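Local coordinates for protein SAM-dependent methyltransferase (Streptococcus pneumoniae, PDB 3KR9) that probably transfers a methyl group from S-adenosylmethionine to N1 of adenine 22 in tRNA, using a class I Rossmann-like methyltransferase fold, at residues S54-K57 with N58-H62; K175-S178 with P179-Q183. All coordinates share one frame; numbering follows the deposited sequence.

How the interactions relate
Interaction 1 lies near the end of helix 49-61, the crossover helix between strands 39-46 and 68-72 of the class I Rossmann-like methyltransferase fold. Interaction 2 marks the start of helix 179-198, in the helical C-terminal part of the chain beyond strand 148-157. The two sit on opposite sides of the chain's centre, their own centres about 38 Å apart and their nearest atoms about 29 Å apart, so neither touches the other. Residues 54-62 run through the last turns of one helix, whereas 175-183 end one helix and cap the next. Neither contact includes a ligand atom, and nothing in their geometry assigns them to the active site.

Interaction 1 of 2, residues S54-K57 with N58-H62; sequences SAVK and NVEAH
Val56 and Glu60, one turn apart, lie side by side on helix 49-61, the crossover helix of a beta-alpha-beta unit in the Rossmann-like fold. Glu60 CG, anti to the carbonyl carbon (chi1 -62°), directs the chain back toward Val56; CG comes to 3.1 Å from Val56 O, and beyond it the chain runs extended. Its carboxylate ends next to a methyl of Val56, with OE2 3.7 Å from CG1. Lys57 flanks the same glutamate: its CD lies 3.7 Å from Glu60 OE1, but the chain bends at chi2 and again at chi4, and NZ stays 5.8 Å from OE1, so any attraction between the charges probably acts at a distance.

The i to i+4 backbone bonds of the helix continue through the segment: Asn58 N bonds to Ser54 O, Val59 N to Ala55 O, Glu60 N to Val56 O and Ala61 N to Lys57 O. The first and third of these are nearly straight, with 2.9 Å between Asn58 N and Ser54 O. Ser54 OG, swung anti to its own N, is hydrogen-bonded to His26. Ala55 and Val59 meet Val70 and Ile68 of strand 68-72 respectively, as well as Ala27, and thereby seat the helix against the sheet.

At the C-terminal end the imidazole of His62 curls back to the last turn. Its ND1 donates to Asn58 O at 3.0 Å, with the oxygen close to the ring plane, while His62 N reaches that oxygen from the opposite face of the carbonyl plane at 3.1 Å.

Interaction 2 of 2, residues K175-S178 with P179-Q183; sequences KEVS and PVFVQ
Ser178 and Phe181 join through a capping hydrogen bond: Phe181 N donates to Ser178 OG at 3.2 Å, nearly straight at 169°. OG is held between the backbone N and the carbonyl carbon (chi1 68°), a rotation that brings it within bonding distance of Phe181 N in the first helical turn. The backbone adds Val182 N to Ser178 O at 3.0 Å. Behind the cap, Glu176 bends at chi2 and brings OE2 to Ser178 N at 2.8 Å; this amide comes from above the carboxylate plane, and the bond ties the capping residue to the end of helix 173-176. Glu176 OE2 also lies 3.4 Å from Phe181 CB, its carboxylate steeply inclined to the ring.

The apolar contacts centre on Val177. Its CG1 meets Val182 CG2 at 3.8 Å and Phe181 CD2 at 4.0 Å. Beyond the joint, Phe181 is covered by Trp185 and by Val220 and Leu221 of helix 204-221.

Val177, with positive phi, ends helical geometry, and Pro179 opens the next helix at its first position: together they form a helix-to-helix junction with a serine N-cap starting helix 179-198.

Interaction 1 of 2, residues S54-K57 with N58-H62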
# COMPACT_ATOMS: atom_id res chain seq x y z
N SER A 54 2.46 18.92 12.37
CA SER A 54 3.15 17.90 13.17
C SER A 54 4.40 17.39 12.41
O SER A 54 5.49 17.24 13.00
CB SER A 54 2.22 16.73 13.53
OG SER A 54 2.95 15.59 14.04
N ALA A 55 4.26 17.17 11.09
CA ALA A 55 5.39 16.68 10.30
C ALA A 55 6.48 17.75 10.30
O ALA A 55 7.66 17.41 10.45
CB ALA A 55 4.97 16.35 8.86
N VAL A 56 6.09 19.03 10.13
CA VAL A 56 7.11 20.11 10.15
C VAL A 56 7.89 20.08 11.50
O VAL A 56 9.14 20.12 11.54
CB VAL A 56 6.54 21.52 9.91
CG1 VAL A 56 7.62 22.64 10.10
CG2 VAL A 56 5.96 21.65 8.44
N LYS A 57 7.15 19.99 12.61
CA LYS A 57 7.79 20.12 13.93
C LYS A 57 8.70 18.91 14.26
O LYS A 57 9.76 19.07 14.87
CB LYS A 57 6.73 20.27 15.02
CG LYS A 57 5.84 21.61 14.98
CD LYS A 57 6.68 22.90 15.05
CE LYS A 57 5.82 24.24 14.99
NZ LYS A 57 4.53 24.22 15.78
N ASN A 58 8.23 17.71 13.95
CA ASN A 58 9.06 16.53 14.12
C ASN A 58 10.33 16.60 13.31
O ASN A 58 11.39 16.19 13.80
CB ASN A 58 8.28 15.21 13.87
CG ASN A 58 7.23 14.97 14.97
OD1 ASN A 58 6.04 15.14 14.76
ND2 ASN A 58 7.69 14.60 16.17
N VAL A 59 10.26 17.13 12.10
CA VAL A 59 11.48 17.17 11.27
C VAL A 59 12.44 18.17 11.89
O VAL A 59 13.62 17.87 12.04
CB VAL A 59 11.20 17.47 9.77
CG1 VAL A 59 12.44 18.01 9.04
CG2 VAL A 59 10.66 16.19 9.09
N GLU A 60 11.91 19.34 12.26
CA GLU A 60 12.69 20.39 12.97
C GLU A 60 13.31 19.86 14.27
O GLU A 60 14.49 20.14 14.54
CB GLU A 60 11.83 21.65 13.28
CG GLU A 60 11.27 22.38 12.02
CD GLU A 60 10.47 23.70 12.35
OE1 GLU A 60 9.85 23.82 13.43
OE2 GLU A 60 10.47 24.62 11.49
N ALA A 61 12.51 19.12 15.07
CA ALA A 61 12.98 18.52 16.34
C ALA A 61 14.15 17.60 16.14
O ALA A 61 15.03 17.46 17.00
CB ALA A 61 11.87 17.73 17.08
N HIS A 62 14.11 16.88 15.03
CA HIS A 62 15.18 16.00 14.70
C HIS A 62 16.35 16.66 13.98
O HIS A 62 17.33 16.00 13.70
CB HIS A 62 14.63 14.79 13.95
CG HIS A 62 14.00 13.79 14.86
ND1 HIS A 62 12.75 13.99 15.41
CD2 HIS A 62 14.45 12.61 15.35
CE1 HIS A 62 12.43 12.94 16.16
NE2 HIS A 62 13.46 12.11 16.16

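Interaction 2 of 2, residues K175-S178 with P179-Q183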
# COMPACT_ATOMS: atom_id res chain seq x y z
N LYS A 175 1.30 -17.23 -3.70
CA LYS A 175 2.34 -18.24 -3.94
C LYS A 175 3.06 -18.65 -2.63
O LYS A 175 3.29 -19.82 -2.39
CB LYS A 175 3.33 -17.78 -5.02
CG LYS A 175 4.29 -18.89 -5.44
CD LYS A 175 5.30 -18.40 -6.48
CE LYS A 175 6.26 -19.52 -6.85
NZ LYS A 175 7.08 -19.85 -5.65
N GLU A 176 3.36 -17.69 -1.77
CA GLU A 176 3.95 -17.92 -0.44
C GLU A 176 2.99 -18.63 0.53
O GLU A 176 3.42 -19.51 1.29
CB GLU A 176 4.36 -16.58 0.18
CG GLU A 176 3.24 -15.53 0.03
CD GLU A 176 2.86 -14.83 1.35
OE1 GLU A 176 3.69 -13.96 1.83
OE2 GLU A 176 1.73 -15.16 1.85
N VAL A 177 1.71 -18.22 0.51
CA VAL A 177 0.69 -18.67 1.48
C VAL A 177 1.27 -18.68 2.91
O VAL A 177 1.26 -19.69 3.59
CB VAL A 177 0.11 -20.08 1.13
CG1 VAL A 177 -1.04 -20.46 2.06
CG2 VAL A 177 -0.32 -20.16 -0.37
N SER A 178 1.79 -17.54 3.36
CA SER A 178 2.34 -17.44 4.72
C SER A 178 1.32 -17.71 5.84
O SER A 178 0.10 -17.68 5.64
CB SER A 178 2.95 -16.05 4.97
OG SER A 178 1.91 -15.09 4.99
N PRO A 179 1.82 -17.91 7.07
CA PRO A 179 0.83 -18.16 8.11
C PRO A 179 -0.14 -16.98 8.26
O PRO A 179 -1.30 -17.20 8.63
CB PRO A 179 1.69 -18.32 9.38
CG PRO A 179 2.92 -18.99 8.86
CD PRO A 179 3.18 -18.23 7.52
N VAL A 180 0.34 -15.76 8.01
CA VAL A 180 -0.53 -14.58 8.17
C VAL A 180 -1.57 -14.52 7.06
O VAL A 180 -2.73 -14.20 7.30
CB VAL A 180 0.26 -13.24 8.21
CG1 VAL A 180 -0.70 -12.03 8.01
CG2 VAL A 180 1.07 -13.11 9.50
N PHE A 181 -1.14 -14.84 5.83
CA PHE A 181 -2.06 -14.97 4.72
C PHE A 181 -3.19 -15.99 5.08
O PHE A 181 -4.38 -15.74 4.83
CB PHE A 181 -1.27 -15.43 3.48
CG PHE A 181 -2.09 -15.64 2.24
CD1 PHE A 181 -2.21 -14.63 1.29
CD2 PHE A 181 -2.72 -16.86 1.99
CE1 PHE A 181 -2.95 -14.80 0.11
CE2 PHE A 181 -3.47 -17.06 0.80
CZ PHE A 181 -3.59 -16.03 -0.14
N VAL A 182 -2.83 -17.12 5.68
CA VAL A 182 -3.87 -18.11 6.03
C VAL A 182 -4.90 -17.55 7.03
O VAL A 182 -6.11 -17.69 6.84
CB VAL A 182 -3.28 -19.43 6.59
CG1 VAL A 182 -4.40 -20.45 6.91
CG2 VAL A 182 -2.22 -20.04 5.60
N GLN A 183 -4.41 -16.91 8.09
CA GLN A 183 -5.30 -16.33 9.09
C GLN A 183 -6.21 -15.31 8.46
O GLN A 183 -7.42 -15.31 8.70
CB GLN A 183 -4.50 -15.68 10.24
CG GLN A 183 -3.52 -16.63 10.92
CD GLN A 183 -2.37 -15.89 11.61
OE1 GLN A 183 -2.57 -14.80 12.16
NE2 GLN A 183 -1.15 -16.48 11.57